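Local coordinates for protein ATP-dependent Clp endopeptidase (Clostridium difficile, PDB 3FES) that probably serves as the amino-terminal domain of a ClpC-type ATP-dependent chaperone, taking part in delivering proteins for degradation by the Clp protease, at residues A[20-31]-A[72-83]. Sequence-based numbering, arbitrary orientation. Where two conformers were deposited one is given.
Sequences FESAKSLGHNIV and KGEEISEDIVLS
Phe-20 meets Ile-80 and Leu-82 with different parts of its ring: CD2 packs on CG1 of Ile-80 (3.6 Å), the carbonyl O of Ile-80 lies in plane at the edge, 3.5 Å from CE2, and CD2 of Leu-82 packs against CZ and CE1. Ala-23 CB touches Ile-80 CD1. Lys-24 runs its methylenes past the Ile-76 carbonyl and bends at chi4 (-111°), which brings NZ into a hydrogen bond with Glu-78 O at 2.6 Å, above that carbonyl plane. Lys-24 O accepts hydrogen bonds from Gly-27 N and from Ile-76 N, the latter at 3.1 Å, from opposite faces of its carbonyl plane. Gly-27, with positive phi, closes helix 10-25 in a Schellman motif; Leu-26 O there accepts Gly-73 N at 2.8 Å. CD1 of Ile-76 tucks against the carbonyl O of His-28 (3.2 Å); the His-28 imidazole is hydrogen-bonded through NE2 to Gly-71 O. From Asn-29 on the two segments pair as the short parallel sheet of this otherwise mostly helical Clp N-terminal domain, strand 30-31 beside strand 81-82: Asn-29 O accepts Val-81 N, and Val-31 N returns a bond to Val-81 O (2.8 Å, nearly straight at 170°). Val-31 CG2 sits over the centre of one Phe-20 ring face and presses tightly on Ile-80 CD1 (3.3 Å), and Val-31 O accepts the N of Ser-83, the N-cap of helix 84-99, whose OG bonds to Ser-86 N.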
loop_
_atom_site.group_PDB
_atom_site.type_symbol
_atom_site.label_atom_id
_atom_site.label_comp_id
_atom_site.label_asym_id
_atom_site.label_seq_id
_atom_site.Cartn_x
_atom_site.Cartn_y
_atom_site.Cartn_z
ATOM N N PHE A 20 3.716 -7.870 -4.265
ATOM C CA PHE A 20 4.792 -8.726 -4.739
ATOM C C PHE A 20 4.683 -9.014 -6.243
ATOM O O PHE A 20 5.709 -9.041 -6.959
ATOM C CB PHE A 20 4.786 -10.041 -3.962
ATOM C CG PHE A 20 5.522 -9.979 -2.627
ATOM C CD1 PHE A 20 4.907 -9.467 -1.491
ATOM C CD2 PHE A 20 6.818 -10.479 -2.509
ATOM C CE1 PHE A 20 5.565 -9.451 -0.255
ATOM C CE2 PHE A 20 7.488 -10.454 -1.288
ATOM C CZ PHE A 20 6.860 -9.910 -0.156
ATOM N N GLU A 21 3.455 -9.287 -6.705
ATOM C CA GLU A 21 3.220 -9.582 -8.125
ATOM C C GLU A 21 3.544 -8.372 -8.982
ATOM O O GLU A 21 4.134 -8.522 -10.060
ATOM C CB GLU A 21 1.767 -10.008 -8.344
ATOM C CG GLU A 21 1.403 -10.386 -9.779
ATOM C CD GLU A 21 -0.124 -10.476 -9.954
ATOM O OE1 GLU A 21 -0.733 -9.562 -10.550
ATOM O OE2 GLU A 21 -0.729 -11.436 -9.450
ATOM N N SER A 22 3.180 -7.185 -8.501
ATOM C CA SER A 22 3.539 -5.960 -9.212
ATOM C C SER A 22 5.034 -5.727 -9.324
ATOM O O SER A 22 5.510 -5.399 -10.400
ATOM C CB SER A 22 2.901 -4.755 -8.573
ATOM O OG SER A 22 1.508 -4.785 -8.891
ATOM N N ALA A 23 5.758 -5.875 -8.217
ATOM C CA ALA A 23 7.221 -5.713 -8.228
ATOM C C ALA A 23 7.840 -6.670 -9.257
ATOM O O ALA A 23 8.662 -6.289 -10.105
ATOM C CB ALA A 23 7.777 -5.981 -6.825
ATOM N N LYS A 24 7.434 -7.935 -9.192
ATOM C CA LYS A 24 7.975 -8.907 -10.117
ATOM C C LYS A 24 7.761 -8.494 -11.579
ATOM O O LYS A 24 8.698 -8.582 -12.407
ATOM C CB LYS A 24 7.327 -10.274 -9.893
ATOM C CG LYS A 24 7.836 -11.018 -8.663
ATOM C CD LYS A 24 7.183 -12.417 -8.654
ATOM C CE LYS A 24 7.319 -13.092 -7.316
ATOM N NZ LYS A 24 8.240 -14.251 -7.434
ATOM N N SER A 25 6.525 -8.088 -11.874
ATOM C CA SER A 25 6.111 -7.626 -13.192
ATOM C C SER A 25 7.020 -6.543 -13.724
ATOM O O SER A 25 7.329 -6.531 -14.911
ATOM C CB SER A 25 4.686 -7.083 -13.155
ATOM O OG SER A 25 3.757 -8.137 -13.152
ATOM N N LEU A 26 7.427 -5.639 -12.835
ATOM C CA LEU A 26 8.265 -4.482 -13.198
ATOM C C LEU A 26 9.777 -4.764 -13.161
ATOM O O LEU A 26 10.592 -3.854 -13.414
ATOM C CB LEU A 26 7.937 -3.318 -12.270
ATOM C CG LEU A 26 6.484 -2.838 -12.303
ATOM C CD1 LEU A 26 6.239 -1.914 -11.153
ATOM C CD2 LEU A 26 6.121 -2.193 -13.698
ATOM N N GLY A 27 10.151 -6.012 -12.882
ATOM C CA GLY A 27 11.557 -6.394 -12.714
ATOM C C GLY A 27 12.191 -5.756 -11.474
ATOM O O GLY A 27 13.392 -5.431 -11.473
ATOM N N HIS A 28 11.394 -5.583 -10.420
ATOM C CA HIS A 28 11.878 -5.020 -9.150
ATOM C C HIS A 28 12.020 -6.163 -8.149
ATOM O O HIS A 28 11.040 -6.873 -7.891
ATOM C CB HIS A 28 10.880 -3.985 -8.612
ATOM C CG HIS A 28 10.724 -2.792 -9.493
ATOM N ND1 HIS A 28 9.748 -1.838 -9.295
ATOM C CD2 HIS A 28 11.399 -2.414 -10.609
ATOM C CE1 HIS A 28 9.850 -0.907 -10.229
ATOM N NE2 HIS A 28 10.836 -1.239 -11.045
ATOM N N ASN A 29 13.193 -6.363 -7.564
ATOM C CA ASN A 29 13.350 -7.499 -6.638
ATOM C C ASN A 29 13.150 -7.107 -5.170
ATOM O O ASN A 29 13.247 -7.929 -4.279
ATOM C CB ASN A 29 14.656 -8.256 -6.858
ATOM C CG ASN A 29 15.866 -7.352 -6.859
ATOM O OD1 ASN A 29 15.868 -6.291 -6.234
ATOM N ND2 ASN A 29 16.884 -7.745 -7.605
ATOM N N ILE A 30 12.852 -5.841 -4.937
ATOM C CA ILE A 30 12.556 -5.356 -3.598
ATOM C C ILE A 30 11.173 -4.729 -3.596
ATOM O O ILE A 30 10.884 -3.826 -4.380
ATOM C CB ILE A 30 13.648 -4.331 -3.110
ATOM C CG1 ILE A 30 15.034 -5.018 -3.119
ATOM C CG2 ILE A 30 13.292 -3.804 -1.717
ATOM C CD1 ILE A 30 16.229 -4.039 -3.031
ATOM N N VAL A 31 10.316 -5.200 -2.702
ATOM C CA VAL A 31 8.948 -4.650 -2.571
ATOM C C VAL A 31 9.008 -3.443 -1.624
ATOM O O VAL A 31 9.313 -3.601 -0.427
ATOM C CB VAL A 31 8.012 -5.686 -1.956
ATOM C CG1 VAL A 31 6.589 -5.117 -1.758
ATOM C CG2 VAL A 31 7.976 -6.941 -2.836
ATOM N N LYS A 72 11.981 0.175 -15.184
ATOM C CA LYS A 72 11.513 -1.206 -15.171
ATOM C C LYS A 72 12.465 -2.136 -15.893
ATOM O O LYS A 72 13.168 -1.722 -16.818
ATOM C CB LYS A 72 10.059 -1.339 -15.669
ATOM C CG LYS A 72 9.796 -1.001 -17.098
ATOM C CD LYS A 72 8.312 -1.248 -17.422
ATOM C CE LYS A 72 8.058 -1.464 -18.909
ATOM N NZ LYS A 72 6.627 -1.897 -19.150
ATOM N N GLY A 73 12.524 -3.380 -15.440
ATOM C CA GLY A 73 13.425 -4.375 -16.012
ATOM C C GLY A 73 12.612 -5.578 -16.408
ATOM O O GLY A 73 11.397 -5.529 -16.357
ATOM N N GLU A 74 13.261 -6.663 -16.804
ATOM C CA GLU A 74 12.514 -7.850 -17.239
ATOM C C GLU A 74 11.789 -8.527 -16.073
ATOM O O GLU A 74 12.205 -8.386 -14.924
ATOM C CB GLU A 74 13.443 -8.830 -17.931
ATOM C CG GLU A 74 13.930 -8.337 -19.301
ATOM C CD GLU A 74 15.192 -9.041 -19.759
ATOM O OE1 GLU A 74 16.180 -9.057 -18.992
ATOM O OE2 GLU A 74 15.199 -9.572 -20.894
ATOM N N GLU A 75 10.727 -9.284 -16.362
ATOM C CA GLU A 75 9.966 -9.942 -15.288
ATOM C C GLU A 75 10.839 -10.890 -14.472
ATOM O O GLU A 75 11.694 -11.581 -15.014
ATOM C CB GLU A 75 8.733 -10.684 -15.820
ATOM C CG GLU A 75 7.497 -9.798 -16.004
ATOM C CD GLU A 75 6.203 -10.422 -15.429
ATOM O OE1 GLU A 75 6.255 -11.115 -14.380
ATOM O OE2 GLU A 75 5.119 -10.191 -16.010
ATOM N N ILE A 76 10.627 -10.902 -13.160
ATOM C CA ILE A 76 11.320 -11.842 -12.273
ATOM C C ILE A 76 10.407 -13.022 -11.950
ATOM O O ILE A 76 9.216 -12.835 -11.675
ATOM C CB ILE A 76 11.691 -11.167 -10.945
ATOM C CG1 ILE A 76 12.302 -9.797 -11.207
ATOM C CG2 ILE A 76 12.617 -12.068 -10.106
ATOM C CD1 ILE A 76 12.310 -8.950 -10.005
ATOM N N SER A 77 10.966 -14.229 -11.958
ATOM C CA SER A 77 10.182 -15.418 -11.656
ATOM C C SER A 77 10.478 -15.988 -10.266
ATOM O O SER A 77 9.613 -16.618 -9.666
ATOM C CB SER A 77 10.380 -16.485 -12.734
ATOM O OG SER A 77 11.755 -16.770 -12.897
ATOM N N GLU A 78 11.690 -15.759 -9.755
ATOM C CA GLU A 78 12.052 -16.244 -8.410
ATOM C C GLU A 78 11.496 -15.349 -7.293
ATOM O O GLU A 78 10.831 -14.348 -7.576
ATOM C CB GLU A 78 13.570 -16.415 -8.264
ATOM C CG GLU A 78 14.347 -15.110 -8.230
ATOM C CD GLU A 78 14.852 -14.709 -9.594
ATOM O OE1 GLU A 78 14.716 -15.512 -10.546
ATOM O OE2 GLU A 78 15.392 -13.590 -9.715
ATOM N N ASP A 79 11.773 -15.717 -6.037
ATOM C CA ASP A 79 11.336 -14.950 -4.858
ATOM C C ASP A 79 12.122 -13.665 -4.678
ATOM O O ASP A 79 13.326 -13.611 -4.930
ATOM C CB ASP A 79 11.458 -15.784 -3.576
ATOM C CG ASP A 79 10.585 -17.030 -3.596
ATOM O OD1 ASP A 79 9.462 -16.978 -4.136
ATOM O OD2 ASP A 79 11.017 -18.063 -3.057
ATOM N N ILE A 80 11.395 -12.653 -4.216
ATOM C CA ILE A 80 11.865 -11.302 -3.960
ATOM C C ILE A 80 11.457 -10.908 -2.505
ATOM O O ILE A 80 10.766 -11.694 -1.828
ATOM C CB ILE A 80 11.211 -10.353 -4.946
ATOM C CG1 ILE A 80 9.730 -10.247 -4.644
ATOM C CG2 ILE A 80 11.418 -10.824 -6.431
ATOM C CD1 ILE A 80 9.156 -8.988 -5.098
ATOM N N VAL A 81 11.841 -9.715 -2.024
ATOM C CA VAL A 81 11.786 -9.442 -0.565
ATOM C C VAL A 81 11.284 -8.053 -0.214
ATOM O O VAL A 81 11.392 -7.149 -1.032
ATOM C CB VAL A 81 13.171 -9.678 0.125
ATOM C CG1 VAL A 81 13.603 -11.152 -0.045
ATOM C CG2 VAL A 81 14.231 -8.783 -0.476
ATOM N N LEU A 82 10.706 -7.910 0.991
ATOM C CA LEU A 82 10.274 -6.617 1.490
ATOM C C LEU A 82 11.469 -5.754 1.895
ATOM O O LEU A 82 12.407 -6.244 2.513
ATOM C CB LEU A 82 9.382 -6.774 2.712
ATOM C CG LEU A 82 8.070 -7.548 2.492
ATOM C CD1 LEU A 82 7.470 -7.804 3.854
ATOM C CD2 LEU A 82 7.152 -6.682 1.645
ATOM N N SER A 83 11.387 -4.473 1.561
ATOM C CA SER A 83 12.368 -3.514 2.082
ATOM C C SER A 83 12.095 -3.271 3.606
ATOM O O SER A 83 11.024 -3.596 4.119
ATOM C CB SER A 83 12.208 -2.177 1.368
ATOM O OG SER A 83 10.969 -1.627 1.706
HETATM O O HOH W 1 4.275 -11.072 -11.503
HETATM O O HOH W 2 8.792 -5.902 -16.946
HETATM O O HOH W 3 2.715 -9.214 -15.798
#